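Local coordinates for fiber (Murine adenovirus 2, PDB 5NBH), which forms the distal part of the trimeric viral fibre, binds N-acetylglucosamine and probably helps the virus attach to its host cells, at residues 83-88 / 163-168; 119-124 / 224-229; 177-182 / 199-204. All coordinates share one frame; numbering follows the deposited sequence. Where two conformers were deposited one is given.

Contact 1: 83-88 / 163-168; sequences FVYQTP and VTPTFI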
loop_
_atom_site.group_PDB
_atom_site.type_symbol
_atom_site.label_atom_id
_atom_site.label_comp_id
_atom_site.label_asym_id
_atom_site.label_seq_id
_atom_site.Cartn_x
_atom_site.Cartn_y
_atom_site.Cartn_z
ATOM N N PHE A 83 -7.978 3.712 -5.388
ATOM C CA PHE A 83 -9.336 3.877 -4.849
ATOM C C PHE A 83 -9.395 3.278 -3.465
ATOM O O PHE A 83 -8.731 2.283 -3.218
ATOM C CB PHE A 83 -10.355 3.173 -5.723
ATOM C CG PHE A 83 -10.679 3.923 -6.985
ATOM C CD1 PHE A 83 -11.401 5.091 -6.918
ATOM C CD2 PHE A 83 -10.219 3.489 -8.209
ATOM C CE1 PHE A 83 -11.707 5.823 -8.071
ATOM C CE2 PHE A 83 -10.540 4.207 -9.381
ATOM C CZ PHE A 83 -11.276 5.364 -9.297
ATOM N N VAL A 84 -10.121 3.910 -2.569
ATOM C CA VAL A 84 -10.286 3.379 -1.213
ATOM C C VAL A 84 -11.751 3.269 -0.860
ATOM O O VAL A 84 -12.489 4.251 -0.926
ATOM C CB VAL A 84 -9.575 4.254 -0.143
ATOM C CG1 VAL A 84 -9.634 3.564 1.230
ATOM C CG2 VAL A 84 -8.132 4.546 -0.530
ATOM N N TYR A 85 -12.179 2.072 -0.415
ATOM C CA TYR A 85 -13.487 1.889 0.159
ATOM C C TYR A 85 -13.280 1.708 1.661
ATOM O O TYR A 85 -12.521 0.843 2.090
ATOM C CB TYR A 85 -14.153 0.676 -0.467
ATOM C CG TYR A 85 -15.645 0.529 -0.221
ATOM C CD1 TYR A 85 -16.528 1.609 -0.395
ATOM C CD2 TYR A 85 -16.201 -0.713 0.169
ATOM C CE1 TYR A 85 -17.884 1.484 -0.178
ATOM C CE2 TYR A 85 -17.563 -0.849 0.334
ATOM C CZ TYR A 85 -18.405 0.248 0.184
ATOM O OH TYR A 85 -19.760 0.164 0.365
ATOM N N GLN A 86 -13.918 2.548 2.462
ATOM C CA GLN A 86 -13.608 2.582 3.881
ATOM C C GLN A 86 -14.789 2.986 4.713
ATOM O O GLN A 86 -15.686 3.662 4.230
ATOM C CB GLN A 86 -12.482 3.573 4.135
ATOM C CG GLN A 86 -12.834 4.995 3.733
ATOM C CD GLN A 86 -11.764 5.983 4.100
ATOM O OE1 GLN A 86 -10.806 6.162 3.362
ATOM N NE2 GLN A 86 -11.957 6.667 5.218
ATOM N N THR A 87 -14.727 2.657 5.989
ATOM C CA THR A 87 -15.636 3.225 6.983
ATOM C C THR A 87 -15.370 4.741 7.093
ATOM O O THR A 87 -14.210 5.188 7.009
ATOM C CB THR A 87 -15.458 2.550 8.360
ATOM O OG1 THR A 87 -14.067 2.517 8.707
ATOM C CG2 THR A 87 -16.026 1.140 8.326
ATOM N N PRO A 88 -16.440 5.538 7.279
ATOM C CA PRO A 88 -16.232 6.977 7.391
ATOM C C PRO A 88 -15.401 7.365 8.567
ATOM O O PRO A 88 -15.351 6.659 9.585
ATOM C CB PRO A 88 -17.673 7.545 7.529
ATOM C CG PRO A 88 -18.584 6.462 7.080
ATOM C CD PRO A 88 -17.868 5.186 7.418
ATOM N N VAL A 163 -18.790 6.610 -6.744
ATOM C CA VAL A 163 -18.156 5.498 -7.450
ATOM C C VAL A 163 -18.766 4.242 -6.856
ATOM O O VAL A 163 -18.819 4.103 -5.639
ATOM C CB VAL A 163 -16.636 5.454 -7.206
ATOM C CG1 VAL A 163 -15.998 4.258 -7.900
ATOM C CG2 VAL A 163 -15.988 6.742 -7.668
ATOM N N THR A 164 -19.281 3.357 -7.703
ATOM C CA THR A 164 -19.827 2.093 -7.227
ATOM C C THR A 164 -18.604 1.255 -6.842
ATOM O O THR A 164 -17.674 1.126 -7.623
ATOM C CB THR A 164 -20.693 1.416 -8.310
ATOM O OG1 THR A 164 -21.692 2.350 -8.749
ATOM C CG2 THR A 164 -21.394 0.156 -7.767
ATOM N N PRO A 165 -18.589 0.701 -5.628
ATOM C CA PRO A 165 -17.344 0.033 -5.213
ATOM C C PRO A 165 -17.140 -1.384 -5.743
ATOM O O PRO A 165 -16.749 -2.290 -4.989
ATOM C CB PRO A 165 -17.420 0.089 -3.689
ATOM C CG PRO A 165 -18.880 0.060 -3.413
ATOM C CD PRO A 165 -19.567 0.775 -4.528
ATOM N N THR A 166 -17.298 -1.589 -7.040
ATOM C CA THR A 166 -17.055 -2.913 -7.616
ATOM C C THR A 166 -15.576 -3.306 -7.570
ATOM O O THR A 166 -15.243 -4.460 -7.714
ATOM C CB THR A 166 -17.556 -3.002 -9.052
ATOM O OG1 THR A 166 -16.844 -2.044 -9.856
ATOM C CG2 THR A 166 -19.076 -2.747 -9.124
ATOM N N PHE A 167 -14.682 -2.330 -7.367
ATOM C CA PHE A 167 -13.261 -2.583 -7.415
ATOM C C PHE A 167 -12.738 -3.459 -6.237
ATOM O O PHE A 167 -11.595 -3.872 -6.274
ATOM C CB PHE A 167 -12.477 -1.244 -7.502
ATOM C CG PHE A 167 -12.715 -0.303 -6.357
ATOM C CD1 PHE A 167 -12.081 -0.482 -5.134
ATOM C CD2 PHE A 167 -13.574 0.765 -6.486
ATOM C CE1 PHE A 167 -12.286 0.398 -4.097
ATOM C CE2 PHE A 167 -13.811 1.638 -5.435
ATOM C CZ PHE A 167 -13.150 1.466 -4.246
ATOM N N ILE A 168 -13.583 -3.737 -5.229
ATOM C CA ILE A 168 -13.202 -4.645 -4.120
ATOM C C ILE A 168 -13.510 -6.121 -4.395
ATOM O O ILE A 168 -13.050 -6.955 -3.659
ATOM C CB ILE A 168 -13.871 -4.278 -2.784
ATOM C CG1 ILE A 168 -15.408 -4.538 -2.845
ATOM C CG2 ILE A 168 -13.439 -2.891 -2.346
ATOM C CD1 ILE A 168 -16.118 -4.581 -1.535
#
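An inverse gamma turn centred on Pro165, followed by the short 3-10 segment that holds Phe167 and Ile168, packs against Phe83 and Tyr85 at the start of strand 83-96. The contact is apolar and rests on two CH-pi approaches. In the first, Phe83 CB sits over one face of the Phe167 ring, 3.7 Å from its centroid and 14° off the ring normal, with CZ of Phe167 the nearest atom to Phe83 CB at 3.6 Å. The two phenyl rings themselves are near parallel, their planes at 25°, but slid so far, with centroids 5.3 Å apart, that they hardly overlap. The edge of the Phe167 ring faces the backbone near Tyr85 N. In the second approach Pro165 CB lies over the centre of the Tyr85 ring, 3.7 Å from the centroid, while CG of Pro165 is 3.6 Å from CZ of Tyr85. The tyrosine ring reaches the proline because its CG stands opposite the backbone N (chi1 -166°). Ile168 CG2 touches Tyr85 CB at 4.1 Å, and Val163 CG2 adds a looser contact with Phe83 CE1. At the tip of the ring the Tyr85 hydroxyl is hydrogen-bonded to Cys146 N. Strand 83-86 pairs with strand 103-113 on one side and with the short strand 152-153 on the other; Phe139 of strand 131-140 touches Tyr85 and Ile168, and Pro67 of the second subunit packs on Phe83 and Val163.

Contact 2: 119-124 / 224-229; sequences FNIDVT and FQMSFM
Phe119, Ile121 and Val123 each exchange two backbone hydrogen bonds with Phe228, Met226 and Phe224 respectively, so six N-H groups and six carbonyls are paired across the two strands. The straightest is Val123 N to Phe224 O, 2.8 Å with 173° at the hydrogen. In the non-hydrogen-bonded pairs, Ser227 CA and Gln225 CA add CA-H...O contacts to Phe119 O and Ile121 O. The outward N-H and C=O groups of Asn120 and Asp122 pair with Gln109 and His107 of strand 103-113.

The N-to-C directions of the two strands differ by 169°, and their order in the sheet matches C beside J in the ABCJ sheet of this fibre head. One face is polar. Gln225 NE2 donates to the anti lone pair of Asp122 OD1 at 3.3 Å, and also bonds Met229 O of the second subunit. Asn120 ND2 is taken up by Gln109 OE1, while Asn120 OD1 accepts from a water at 2.7 Å; a bond from that water to Gln225 OE1 would be too short to trust, and that oxygen accepts from Met229 N of the third subunit.

The other face is apolar. Phe119 CB lies over the Phe228 ring, 4.1 Å from its centroid, and Phe119 CD1 comes to 3.3 Å from Phe228 CE1, the ring planes meeting obliquely. Val123 CB lies likewise over the Phe224 ring, whose CZ is 3.7 Å from Val123 CG2. Phe224 is turned across its own backbone (chi1 61°), which brings the ring beside Val123, pointing the same way.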
loop_
_atom_site.group_PDB
_atom_site.type_symbol
_atom_site.label_atom_id
_atom_site.label_comp_id
_atom_site.label_asym_id
_atom_site.label_seq_id
_atom_site.Cartn_x
_atom_site.Cartn_y
_atom_site.Cartn_z
ATOM N N PHE A 119 -6.423 -4.937 2.288
ATOM C CA PHE A 119 -7.497 -4.865 3.268
ATOM C C PHE A 119 -6.882 -4.608 4.633
ATOM O O PHE A 119 -5.948 -5.299 4.998
ATOM C CB PHE A 119 -8.268 -6.202 3.264
ATOM C CG PHE A 119 -9.356 -6.296 4.293
ATOM C CD1 PHE A 119 -9.079 -6.700 5.604
ATOM C CD2 PHE A 119 -10.643 -5.915 3.978
ATOM C CE1 PHE A 119 -10.069 -6.741 6.570
ATOM C CE2 PHE A 119 -11.639 -5.976 4.937
ATOM C CZ PHE A 119 -11.351 -6.387 6.224
ATOM N N ASN A 120 -7.369 -3.602 5.336
ATOM C CA ASN A 120 -6.925 -3.285 6.681
ATOM C C ASN A 120 -8.120 -3.135 7.572
ATOM O O ASN A 120 -9.079 -2.486 7.209
ATOM C CB ASN A 120 -6.159 -1.968 6.714
ATOM C CG ASN A 120 -5.556 -1.694 8.071
ATOM O OD1 ASN A 120 -4.624 -2.385 8.495
ATOM N ND2 ASN A 120 -6.070 -0.660 8.759
ATOM N N ILE A 121 -8.055 -3.726 8.755
ATOM C CA ILE A 121 -9.102 -3.590 9.740
ATOM C C ILE A 121 -8.504 -3.345 11.123
ATOM O O ILE A 121 -7.479 -3.904 11.478
ATOM C CB ILE A 121 -10.054 -4.821 9.752
ATOM C CG1 ILE A 121 -11.290 -4.536 10.596
ATOM C CG2 ILE A 121 -9.328 -6.088 10.182
ATOM C CD1 ILE A 121 -12.404 -5.561 10.365
ATOM N N ASP A 122 -9.179 -2.499 11.875
ATOM C CA ASP A 122 -8.816 -2.192 13.255
ATOM C C ASP A 122 -10.030 -2.553 14.077
ATOM O O ASP A 122 -11.052 -1.904 13.941
ATOM C CB ASP A 122 -8.536 -0.705 13.346
ATOM C CG ASP A 122 -7.744 -0.363 14.541
ATOM O OD1 ASP A 122 -6.534 -0.147 14.384
ATOM O OD2 ASP A 122 -8.313 -0.382 15.636
ATOM N N VAL A 123 -9.952 -3.613 14.878
ATOM C CA VAL A 123 -11.127 -4.167 15.563
ATOM C C VAL A 123 -10.975 -3.839 17.026
ATOM O O VAL A 123 -9.936 -4.095 17.604
ATOM C CB VAL A 123 -11.209 -5.707 15.412
ATOM C CG1 VAL A 123 -12.379 -6.304 16.210
ATOM C CG2 VAL A 123 -11.330 -6.112 13.957
ATOM N N THR A 124 -11.989 -3.249 17.630
ATOM C CA THR A 124 -11.974 -3.011 19.070
ATOM C C THR A 124 -13.188 -3.721 19.672
ATOM O O THR A 124 -14.315 -3.216 19.654
ATOM C CB THR A 124 -11.998 -1.521 19.421
ATOM O OG1 THR A 124 -10.887 -0.865 18.799
ATOM C CG2 THR A 124 -11.895 -1.312 20.917
ATOM N N PHE A 224 -7.344 -5.571 18.034
ATOM C CA PHE A 224 -6.213 -5.821 17.151
ATOM C C PHE A 224 -6.362 -5.116 15.811
ATOM O O PHE A 224 -7.470 -4.729 15.482
ATOM C CB PHE A 224 -6.063 -7.321 16.898
ATOM C CG PHE A 224 -7.242 -7.952 16.230
ATOM C CD1 PHE A 224 -8.313 -8.439 16.978
ATOM C CD2 PHE A 224 -7.283 -8.097 14.860
ATOM C CE1 PHE A 224 -9.398 -9.053 16.359
ATOM C CE2 PHE A 224 -8.366 -8.701 14.242
ATOM C CZ PHE A 224 -9.429 -9.167 14.987
ATOM N N GLN A 225 -5.251 -4.973 15.066
ATOM C CA GLN A 225 -5.236 -4.506 13.667
ATOM C C GLN A 225 -4.640 -5.641 12.831
ATOM O O GLN A 225 -3.737 -6.362 13.277
ATOM C CB GLN A 225 -4.396 -3.195 13.443
ATOM C CG GLN A 225 -4.403 -2.649 11.984
ATOM C CD GLN A 225 -3.639 -1.318 11.714
ATOM O OE1 GLN A 225 -2.565 -1.329 11.105
ATOM N NE2 GLN A 225 -4.255 -0.192 12.039
ATOM N N MET A 226 -5.185 -5.851 11.647
ATOM C CA MET A 226 -4.544 -6.743 10.684
ATOM C C MET A 226 -4.866 -6.387 9.258
ATOM O O MET A 226 -5.826 -5.714 8.978
ATOM C CB MET A 226 -4.811 -8.224 10.943
ATOM C CG MET A 226 -6.227 -8.746 10.885
ATOM S SD MET A 226 -6.071 -10.423 10.217
ATOM C CE MET A 226 -5.569 -9.855 8.597
ATOM N N SER A 227 -3.974 -6.800 8.379
ATOM C CA SER A 227 -4.109 -6.474 6.977
ATOM C C SER A 227 -3.701 -7.674 6.198
ATOM O O SER A 227 -2.908 -8.493 6.679
ATOM C CB SER A 227 -3.295 -5.206 6.612
ATOM O OG SER A 227 -1.940 -5.478 6.521
ATOM N N PHE A 228 -4.237 -7.785 5.002
ATOM C CA PHE A 228 -3.819 -8.801 4.038
ATOM C C PHE A 228 -4.107 -8.281 2.637
ATOM O O PHE A 228 -4.861 -7.324 2.485
ATOM C CB PHE A 228 -4.524 -10.158 4.304
ATOM C CG PHE A 228 -6.018 -10.128 4.118
ATOM C CD1 PHE A 228 -6.860 -9.818 5.172
ATOM C CD2 PHE A 228 -6.590 -10.455 2.897
ATOM C CE1 PHE A 228 -8.239 -9.807 5.022
ATOM C CE2 PHE A 228 -7.970 -10.424 2.740
ATOM C CZ PHE A 228 -8.787 -10.084 3.787
ATOM N N MET A 229 -3.535 -8.914 1.623
ATOM C CA MET A 229 -3.793 -8.548 0.243
ATOM C C MET A 229 -4.527 -9.653 -0.526
ATOM O O MET A 229 -4.327 -10.822 -0.284
ATOM C CB MET A 229 -2.476 -8.200 -0.438
ATOM C CG MET A 229 -1.922 -6.898 0.123
ATOM S SD MET A 229 -0.362 -6.264 -0.511
ATOM C CE MET A 229 -0.348 -6.923 -2.127
HETATM O O HOH W 1 -2.054 -2.778 9.204
#

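Contact 3: 177-182 / 199-204; sequences YKQGFM and SYALTY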
loop_
_atom_site.group_PDB
_atom_site.type_symbol
_atom_site.label_atom_id
_atom_site.label_comp_id
_atom_site.label_asym_id
_atom_site.label_seq_id
_atom_site.Cartn_x
_atom_site.Cartn_y
_atom_site.Cartn_z
ATOM N N TYR A 177 -10.895 -20.603 -3.052
ATOM C CA TYR A 177 -11.047 -20.396 -1.608
ATOM C C TYR A 177 -9.886 -19.547 -1.103
ATOM O O TYR A 177 -8.964 -20.074 -0.458
ATOM C CB TYR A 177 -11.102 -21.722 -0.828
ATOM C CG TYR A 177 -12.290 -22.587 -1.141
ATOM C CD1 TYR A 177 -12.269 -23.452 -2.247
ATOM C CD2 TYR A 177 -13.430 -22.561 -0.343
ATOM C CE1 TYR A 177 -13.356 -24.271 -2.540
ATOM C CE2 TYR A 177 -14.520 -23.366 -0.631
ATOM C CZ TYR A 177 -14.478 -24.218 -1.733
ATOM O OH TYR A 177 -15.569 -25.020 -2.032
ATOM N N LYS A 178 -9.941 -18.246 -1.401
ATOM C CA LYS A 178 -8.919 -17.331 -0.931
ATOM C C LYS A 178 -9.011 -17.227 0.591
ATOM O O LYS A 178 -10.035 -16.843 1.159
ATOM C CB LYS A 178 -9.064 -15.977 -1.615
ATOM C CG LYS A 178 -8.002 -14.962 -1.220
ATOM C CD LYS A 178 -6.613 -15.299 -1.695
ATOM C CE LYS A 178 -5.623 -14.186 -1.348
ATOM N NZ LYS A 178 -4.337 -14.490 -2.032
ATOM N N GLN A 179 -7.968 -17.670 1.269
ATOM C CA GLN A 179 -7.968 -17.602 2.717
ATOM C C GLN A 179 -6.588 -17.783 3.288
ATOM O O GLN A 179 -5.620 -18.169 2.572
ATOM C CB GLN A 179 -8.867 -18.695 3.286
ATOM C CG GLN A 179 -8.412 -20.097 2.968
ATOM C CD GLN A 179 -9.385 -21.139 3.518
ATOM O OE1 GLN A 179 -10.044 -20.901 4.539
ATOM N NE2 GLN A 179 -9.437 -22.295 2.889
ATOM N N GLY A 180 -6.496 -17.491 4.573
ATOM C CA GLY A 180 -5.244 -17.661 5.275
ATOM C C GLY A 180 -5.345 -17.060 6.658
ATOM O O GLY A 180 -6.461 -16.765 7.123
ATOM N N PHE A 181 -4.192 -16.980 7.320
ATOM C CA PHE A 181 -4.091 -16.494 8.681
ATOM C C PHE A 181 -2.995 -15.453 8.778
ATOM O O PHE A 181 -1.974 -15.568 8.109
ATOM C CB PHE A 181 -3.732 -17.604 9.665
ATOM C CG PHE A 181 -4.893 -18.498 10.076
ATOM C CD1 PHE A 181 -5.502 -19.339 9.151
ATOM C CD2 PHE A 181 -5.307 -18.532 11.376
ATOM C CE1 PHE A 181 -6.536 -20.186 9.527
ATOM C CE2 PHE A 181 -6.345 -19.387 11.789
ATOM C CZ PHE A 181 -6.944 -20.217 10.850
ATOM N N MET A 182 -3.173 -14.507 9.689
ATOM C CA MET A 182 -2.161 -13.518 9.970
ATOM C C MET A 182 -1.898 -13.520 11.488
ATOM O O MET A 182 -2.812 -13.765 12.278
ATOM C CB MET A 182 -2.614 -12.113 9.545
ATOM C CG MET A 182 -2.720 -11.873 8.044
ATOM S SD MET A 182 -1.153 -12.218 7.164
ATOM C CE MET A 182 -1.334 -11.362 5.605
ATOM N N SER A 199 -7.783 -15.487 11.273
ATOM C CA SER A 199 -7.975 -15.969 9.904
ATOM C C SER A 199 -8.755 -14.955 9.054
ATOM O O SER A 199 -9.512 -14.132 9.577
ATOM C CB SER A 199 -8.685 -17.298 9.891
ATOM O OG SER A 199 -9.962 -17.176 10.367
ATOM N N TYR A 200 -8.580 -15.057 7.754
ATOM C CA TYR A 200 -9.447 -14.358 6.816
ATOM C C TYR A 200 -9.884 -15.360 5.758
ATOM O O TYR A 200 -9.148 -16.271 5.400
ATOM C CB TYR A 200 -8.753 -13.119 6.216
ATOM C CG TYR A 200 -7.489 -13.488 5.484
ATOM C CD1 TYR A 200 -6.288 -13.556 6.164
ATOM C CD2 TYR A 200 -7.504 -13.818 4.122
ATOM C CE1 TYR A 200 -5.105 -13.918 5.523
ATOM C CE2 TYR A 200 -6.313 -14.208 3.465
ATOM C CZ TYR A 200 -5.122 -14.245 4.181
ATOM O OH TYR A 200 -3.926 -14.651 3.587
ATOM N N ALA A 201 -11.057 -15.152 5.215
ATOM C CA ALA A 201 -11.591 -16.013 4.157
ATOM C C ALA A 201 -12.504 -15.178 3.286
ATOM O O ALA A 201 -13.375 -14.457 3.795
ATOM C CB ALA A 201 -12.337 -17.177 4.777
ATOM N N LEU A 202 -12.259 -15.215 1.985
ATOM C CA LEU A 202 -13.102 -14.539 1.003
ATOM C C LEU A 202 -13.980 -15.575 0.321
ATOM O O LEU A 202 -13.468 -16.549 -0.226
ATOM C CB LEU A 202 -12.250 -13.882 -0.077
ATOM C CG LEU A 202 -11.665 -12.501 0.287
ATOM C CD1 LEU A 202 -11.039 -12.380 1.653
ATOM C CD2 LEU A 202 -10.699 -12.104 -0.833
ATOM N N THR A 203 -15.278 -15.356 0.340
ATOM C CA THR A 203 -16.218 -16.294 -0.342
ATOM C C THR A 203 -17.370 -15.538 -0.969
ATOM O O THR A 203 -17.597 -14.387 -0.638
ATOM C CB THR A 203 -16.819 -17.293 0.661
ATOM O OG1 THR A 203 -17.480 -16.608 1.724
ATOM C CG2 THR A 203 -15.740 -18.166 1.236
ATOM N N TYR A 204 -18.119 -16.211 -1.841
ATOM C CA TYR A 204 -19.428 -15.727 -2.222
ATOM C C TYR A 204 -20.480 -16.779 -1.812
ATOM O O TYR A 204 -20.271 -17.989 -1.992
ATOM C CB TYR A 204 -19.561 -15.518 -3.704
ATOM C CG TYR A 204 -18.831 -14.334 -4.315
ATOM C CD1 TYR A 204 -17.454 -14.384 -4.535
ATOM C CD2 TYR A 204 -19.526 -13.182 -4.687
ATOM C CE1 TYR A 204 -16.781 -13.298 -5.090
ATOM C CE2 TYR A 204 -18.864 -12.108 -5.293
ATOM C CZ TYR A 204 -17.506 -12.185 -5.497
ATOM O OH TYR A 204 -16.853 -11.134 -6.107
HETATM O O HOH W 2 -12.407 -17.221 -2.695
HETATM O O HOH W 3 -12.294 -18.775 1.000
HETATM O O HOH W 4 -4.219 -16.000 1.322
HETATM O O HOH W 5 -1.898 -16.127 5.220
#
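Tyr200 lays its ring across the backbone of Gly180, its partner in an antiparallel hydrogen-bonded pair. CB leaves the strand beside the Phe228 ring of the neighbouring sheet, and chi1 of 59° places CG between backbone N and carbonyl carbon, swinging the ring over the adjacent strand. CG is 3.8 Å from Gly180 O. On one branch CD1 comes to 3.4 Å from that same oxygen, and CE1 lies 3.3 Å from Gly180 C while also touching Met182 CG at 4.0 Å. On the other branch CD2 and CE2 both approach Gly180 N, CE2 to 3.5 Å, and CZ reaches both Gly180 N and Gly180 CA. At the tip, OH meets two waters; one donates to Gln179 O, the other to Phe181 O, so the hydroxyl is tied through solvent to the strand its ring lies upon.

Beneath the ring, Gly180 and Tyr200 exchange two backbone bonds, and Leu202 N donates almost straight to Lys178 O, at 174°. A further water bridges Lys178 O and Leu202 O. On the opposite face of the sheet Ser199 CB stands over the centre of the Phe181 ring, 3.5 Å from its centroid. Lys178 runs beside Leu202, and its NZ makes a long, weak ion pair with Asp122 of the third subunit.

An aromatic ring lying over a cross-strand glycine is the feature known as aromatic rescue of glycine; here it occurs within the 179-188/191-205 hairpin, whose place in the sheet is consistent with strands G and H of the GHID topology.

Overall arrangement
Contacts 1 and 2 are buried and both involve the sheet that contains strands 83-96, 116-125 and 223-231, whereas contact 3 belongs to the facing sheet and is only partly buried. Their chemistry follows: contact 1 packs a loop on a strand by apolar contacts alone, contact 2 combines regular pairing with an aromatic face and a polar face, and contact 3 is pairing supplemented by bridging waters. Contacts 2 and 3 touch directly, Phe228 CE1 lying 3.6 Å from Tyr200 CB, so their apolar faces meet between the sheets. Contact 1 touches neither; its centre is about 16 Å from that of contact 2. All three reach other subunits.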